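Local coordinates for DUF3256 domain-containing protein (Porphyromonas gingivalis W83, PDB 2P3P) that is of unknown function but carries a magnesium-binding site and probably belongs to a membrane-anchored protein, of which this is one domain, at residues F79-P84 and L159-D164; H100-D104 and T171-T175. All blocks are in the same frame, centred on the assembly; numbering follows the deposited sequence.

Contact 1 of 2, residues F79-P84 and L159-D164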
loop_
_atom_site.group_PDB
_atom_site.type_symbol
_atom_site.label_atom_id
_atom_site.label_comp_id
_atom_site.label_asym_id
_atom_site.label_seq_id
_atom_site.Cartn_x
_atom_site.Cartn_y
_atom_site.Cartn_z
ATOM N N PHE A 79 0.680 -5.754 0.015
ATOM C CA PHE A 79 -0.200 -5.933 1.149
ATOM C C PHE A 79 -1.612 -5.973 0.578
ATOM O O PHE A 79 -1.981 -5.107 -0.184
ATOM C CB PHE A 79 -0.037 -4.801 2.137
ATOM C CG PHE A 79 -0.893 -4.940 3.339
ATOM C CD1 PHE A 79 -0.478 -5.757 4.399
ATOM C CD2 PHE A 79 -2.110 -4.285 3.424
ATOM C CE1 PHE A 79 -1.281 -5.902 5.563
ATOM C CE2 PHE A 79 -2.911 -4.427 4.579
ATOM C CZ PHE A 79 -2.503 -5.246 5.627
HETATM N N MSE A 80 -2.361 -7.008 0.895
HETATM C CA MSE A 80 -3.688 -7.133 0.314
HETATM C C MSE A 80 -4.701 -7.551 1.341
HETATM O O MSE A 80 -4.394 -8.285 2.321
HETATM C CB MSE A 80 -3.704 -8.141 -0.847
HETATM C CG MSE A 80 -3.494 -9.536 -0.422
HETATM SE SE MSE A 80 -3.639 -10.804 -1.937
HETATM C CE MSE A 80 -2.019 -10.292 -2.818
ATOM N N ARG A 81 -5.918 -7.074 1.113
ATOM C CA ARG A 81 -7.048 -7.275 2.035
ATOM C C ARG A 81 -8.328 -7.226 1.231
ATOM O O ARG A 81 -8.339 -6.592 0.199
ATOM C CB ARG A 81 -7.127 -6.163 3.071
ATOM C CG ARG A 81 -6.049 -6.199 4.103
ATOM C CD ARG A 81 -6.436 -5.447 5.358
ATOM N NE ARG A 81 -7.522 -6.123 6.057
ATOM C CZ ARG A 81 -8.365 -5.507 6.860
ATOM N NH1 ARG A 81 -8.295 -4.199 7.016
ATOM N NH2 ARG A 81 -9.311 -6.202 7.469
ATOM N N ILE A 82 -9.391 -7.843 1.752
ATOM C CA ILE A 82 -10.755 -7.665 1.286
ATOM C C ILE A 82 -11.347 -6.433 1.988
ATOM O O ILE A 82 -11.182 -6.234 3.177
ATOM C CB ILE A 82 -11.652 -8.910 1.628
ATOM C CG1 ILE A 82 -11.102 -10.144 0.976
ATOM C CG2 ILE A 82 -13.072 -8.770 1.014
ATOM C CD1 ILE A 82 -11.219 -10.085 -0.515
ATOM N N LEU A 83 -12.101 -5.658 1.238
ATOM C CA LEU A 83 -12.905 -4.551 1.752
ATOM C C LEU A 83 -14.351 -4.752 1.303
ATOM O O LEU A 83 -14.643 -5.239 0.189
ATOM C CB LEU A 83 -12.403 -3.199 1.240
ATOM C CG LEU A 83 -10.959 -2.796 1.501
ATOM C CD1 LEU A 83 -10.598 -1.501 0.762
ATOM C CD2 LEU A 83 -10.756 -2.683 2.989
ATOM N N PRO A 84 -15.288 -4.411 2.177
ATOM C CA PRO A 84 -16.683 -4.643 1.822
ATOM C C PRO A 84 -17.181 -3.643 0.811
ATOM O O PRO A 84 -17.070 -2.455 1.056
ATOM C CB PRO A 84 -17.426 -4.438 3.148
ATOM C CG PRO A 84 -16.562 -3.649 4.003
ATOM C CD PRO A 84 -15.134 -3.846 3.537
ATOM N N LEU A 159 -2.171 0.360 4.711
ATOM C CA LEU A 159 -3.551 -0.088 5.015
ATOM C C LEU A 159 -3.538 -0.826 6.354
ATOM O O LEU A 159 -2.652 -1.673 6.632
ATOM C CB LEU A 159 -4.013 -0.994 3.859
ATOM C CG LEU A 159 -5.400 -1.574 3.931
ATOM C CD1 LEU A 159 -6.454 -0.476 3.984
ATOM C CD2 LEU A 159 -5.563 -2.481 2.691
ATOM N N SER A 160 -4.487 -0.494 7.226
ATOM C CA SER A 160 -4.637 -1.223 8.483
ATOM C C SER A 160 -4.866 -2.725 8.287
ATOM O O SER A 160 -5.495 -3.189 7.312
ATOM C CB SER A 160 -5.770 -0.644 9.344
ATOM O OG SER A 160 -5.906 -1.360 10.600
ATOM N N GLU A 161 -4.338 -3.496 9.227
ATOM C CA GLU A 161 -4.568 -4.927 9.282
ATOM C C GLU A 161 -5.934 -5.270 9.853
ATOM O O GLU A 161 -6.421 -6.366 9.652
ATOM C CB GLU A 161 -3.491 -5.617 10.127
ATOM C CG GLU A 161 -2.113 -5.487 9.470
ATOM C CD GLU A 161 -0.945 -5.633 10.408
ATOM O OE1 GLU A 161 -1.013 -6.465 11.358
ATOM O OE2 GLU A 161 0.083 -4.945 10.153
ATOM N N GLU A 162 -6.507 -4.362 10.630
ATOM C CA GLU A 162 -7.637 -4.711 11.478
ATOM C C GLU A 162 -8.886 -3.841 11.340
ATOM O O GLU A 162 -9.919 -4.223 11.870
ATOM C CB GLU A 162 -7.194 -4.713 12.936
ATOM C CG GLU A 162 -5.705 -4.916 13.067
ATOM C CD GLU A 162 -5.256 -5.036 14.478
ATOM O OE1 GLU A 162 -6.105 -4.878 15.402
ATOM O OE2 GLU A 162 -4.039 -5.286 14.657
ATOM N N SER A 163 -8.765 -2.658 10.750
ATOM C CA SER A 163 -9.932 -1.838 10.439
ATOM C C SER A 163 -9.867 -1.434 8.987
ATOM O O SER A 163 -8.816 -1.584 8.346
ATOM C CB SER A 163 -10.012 -0.581 11.315
ATOM O OG SER A 163 -9.652 -0.845 12.653
ATOM N N ASP A 164 -10.979 -0.896 8.478
ATOM C CA ASP A 164 -11.040 -0.455 7.084
ATOM C C ASP A 164 -10.578 1.030 7.019
ATOM O O ASP A 164 -11.325 1.967 6.716
ATOM C CB ASP A 164 -12.437 -0.717 6.454
ATOM C CG ASP A 164 -12.865 -2.200 6.490
ATOM O OD1 ASP A 164 -11.997 -3.093 6.638
ATOM O OD2 ASP A 164 -14.094 -2.483 6.321
HETATM O O HOH W 1 -10.852 -4.416 8.880
HETATM O O HOH W 2 -12.393 -5.637 5.511
#
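Strand 77-84 of the larger antiparallel sheet holds, through R81, the loop of the beta-hairpin 155-159/165-170. Water 1 links R81 to D164, accepting from R81 NH2 at 2.7 Å and donating to D164 OD1 at 2.8 Å. Water 2 donates to I82 O at 2.7 Å and to D164 OD1 at 2.8 Å. NE of R81 is held by N66 O. R81 NH1 also gives two weak hydrogen bonds, to S160 O and S163 O, both 3.0 Å. Two carbonyls of the loop thus share NH1, while E161 O and E162 N lie over one face of the guanidinium. R81 NH1 and D164 OD1, 3.9 Å apart, form a long salt bridge of charges alone. The loop braces itself. S160 OG accepts from E162 N and from S163 N, each at 3.1 Å, which makes an ST turn and an ST motif. The CA-to-CB bond of E161 points away from the strand, yet its CG lies 3.9 Å from F79 CZ, and its OE2 forms a salt bridge with R69. F79 CE2 meets L159 CB at 3.7 Å, and R81 CG rests 4.0 Å from L159 CD2. L83 CD2 lies 3.9 Å from D164 OD1, and P84 CD 3.3 Å from D164 OD2.

Contact 2 of 2, residues H100-D104 and T171-T175; sequences HPVAD and TVTET
This is a small loop-to-loop contact between the two beta-sheets of the domain. Residues 100-104 connect strands 90-98 and 104-111 of the larger sheet. Residues 171-175 follow strand 165-170 of the smaller one. Together they bury 191 Å². The closest CA pair is A103 and T171, 6.5 Å apart. The first loop turns at a cis peptide bond before P101, which is at phi/psi -73/-21. It then runs extended through V102 (-143/131) and A103 (-62/127) into D104. The second leaves its strand at T171 (-116/22). Residues 172-175 form a type I beta-turn, with T173 at -52/-43, E174 at -65/-21 and T175 N bonded to V172 O, 2.8 Å. T175 chi1 p brings OG1 back to V172 O, 2.5 Å.

The central bond runs from T171 OG1 to A103 O, 2.7 Å. T171 points toward the other loop with chi1 p, which brings OG1 to the carbonyl. A103 CB lies 4.2 Å from T171 CG2. V102 also points across, with chi1 t. Its CG1 sits 3.5 Å from T171 O, 3.6 Å from T175 CG2 and 4.5 Å from E174 CG. T171 O has no polar partner in the model. Water 3 bridges the loops, accepting from A103 N at 3.0 Å and donating to E174 OE2 at 2.4 Å; E174 has chi1 64° (p), chi2 -162° (t), chi3 82°. Y154 packs against V102 and T171, and its backbone bonds to that of T171. A threonine hydroxyl thus bonds a backbone carbonyl just before a type I beta-turn. The T175 side chain is about 6 Å from that of S149, which binds Mg(2+) in a structure of this protein; no metal is bound here.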
loop_
_atom_site.group_PDB
_atom_site.type_symbol
_atom_site.label_atom_id
_atom_site.label_comp_id
_atom_site.label_asym_id
_atom_site.label_seq_id
_atom_site.Cartn_x
_atom_site.Cartn_y
_atom_site.Cartn_z
ATOM N N HIS A 100 12.813 1.279 -1.651
ATOM C CA HIS A 100 14.050 1.921 -2.052
ATOM C C HIS A 100 13.999 2.169 -3.568
ATOM O O HIS A 100 13.458 1.327 -4.291
ATOM C CB HIS A 100 15.213 1.008 -1.712
ATOM C CG HIS A 100 15.339 0.761 -0.246
ATOM N ND1 HIS A 100 15.796 1.728 0.619
ATOM C CD2 HIS A 100 14.998 -0.307 0.521
ATOM C CE1 HIS A 100 15.772 1.258 1.855
ATOM N NE2 HIS A 100 15.283 0.032 1.826
ATOM N N PRO A 101 14.581 3.281 -4.057
ATOM C CA PRO A 101 15.320 4.328 -3.337
ATOM C C PRO A 101 14.484 5.287 -2.480
ATOM O O PRO A 101 15.024 5.892 -1.558
ATOM C CB PRO A 101 16.073 5.072 -4.449
ATOM C CG PRO A 101 15.330 4.809 -5.677
ATOM C CD PRO A 101 14.582 3.521 -5.518
ATOM N N VAL A 102 13.183 5.417 -2.755
ATOM C CA VAL A 102 12.290 6.186 -1.871
ATOM C C VAL A 102 10.915 5.506 -1.805
ATOM O O VAL A 102 10.331 5.175 -2.829
ATOM C CB VAL A 102 12.151 7.667 -2.309
ATOM C CG1 VAL A 102 11.380 8.490 -1.242
ATOM C CG2 VAL A 102 13.509 8.301 -2.551
ATOM N N ALA A 103 10.411 5.321 -0.588
ATOM C CA ALA A 103 9.185 4.561 -0.352
ATOM C C ALA A 103 8.016 5.250 -1.051
ATOM O O ALA A 103 7.847 6.456 -0.923
ATOM C CB ALA A 103 8.932 4.407 1.148
ATOM N N ASP A 104 7.283 4.488 -1.862
ATOM C CA ASP A 104 6.233 5.008 -2.735
ATOM C C ASP A 104 5.289 3.863 -3.059
ATOM O O ASP A 104 5.729 2.770 -3.458
ATOM C CB ASP A 104 6.873 5.647 -3.979
ATOM C CG ASP A 104 5.890 6.455 -4.810
ATOM O OD1 ASP A 104 5.065 7.215 -4.222
ATOM O OD2 ASP A 104 5.971 6.368 -6.086
ATOM N N THR A 171 6.818 11.068 1.572
ATOM C CA THR A 171 8.202 10.675 1.777
ATOM C C THR A 171 9.131 11.596 0.992
ATOM O O THR A 171 10.271 11.217 0.724
ATOM C CB THR A 171 8.446 9.198 1.433
ATOM O OG1 THR A 171 8.002 8.934 0.104
ATOM C CG2 THR A 171 7.685 8.235 2.367
ATOM N N VAL A 172 8.656 12.801 0.654
ATOM C CA VAL A 172 9.484 13.842 0.035
ATOM C C VAL A 172 10.561 14.385 1.015
ATOM O O VAL A 172 11.717 14.625 0.643
ATOM C CB VAL A 172 8.582 15.031 -0.503
ATOM C CG1 VAL A 172 9.431 16.176 -1.020
ATOM C CG2 VAL A 172 7.613 14.553 -1.580
ATOM N N THR A 173 10.167 14.652 2.250
ATOM C CA THR A 173 11.084 15.253 3.188
ATOM C C THR A 173 12.404 14.500 3.286
ATOM O O THR A 173 13.465 15.115 3.257
ATOM C CB THR A 173 10.492 15.423 4.584
ATOM O OG1 THR A 173 9.319 16.236 4.515
ATOM C CG2 THR A 173 11.547 16.074 5.527
ATOM N N GLU A 174 12.366 13.176 3.328
ATOM C CA GLU A 174 13.632 12.404 3.380
ATOM C C GLU A 174 14.505 12.535 2.123
ATOM O O GLU A 174 15.717 12.361 2.205
ATOM C CB GLU A 174 13.373 10.948 3.722
ATOM C CG GLU A 174 12.564 10.189 2.719
ATOM C CD GLU A 174 12.003 8.936 3.322
ATOM O OE1 GLU A 174 10.954 9.025 4.012
ATOM O OE2 GLU A 174 12.645 7.866 3.150
ATOM N N THR A 175 13.911 12.929 0.998
ATOM C CA THR A 175 14.653 13.149 -0.255
ATOM C C THR A 175 15.460 14.466 -0.294
ATOM O O THR A 175 16.392 14.599 -1.087
ATOM C CB THR A 175 13.730 13.045 -1.498
ATOM O OG1 THR A 175 12.825 14.155 -1.563
ATOM C CG2 THR A 175 12.938 11.714 -1.498
HETATM O O HOH W 3 11.411 6.090 2.098
#

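In the fold
After two helices and three strands the chain reaches strand 77-84, the first half of contact 1. It continues through strand 90-98 to 100-104, the first half of contact 2. Strand 104-111, a short edge strand, helix 141-146 and strand 155-159 follow. Segment 159-164 then returns to strand 77-84 and closes contact 1 over 74 intervening residues. Strand 165-170 leads to 171-175, which closes contact 2 over 66. The segments alternate, so the two closures cross. Their centres lie 24 Å apart, on opposite sides of the chain's centre, and they do not touch. Both join the seven-stranded sheet to the four-stranded one, at opposite ends of strand 165-170.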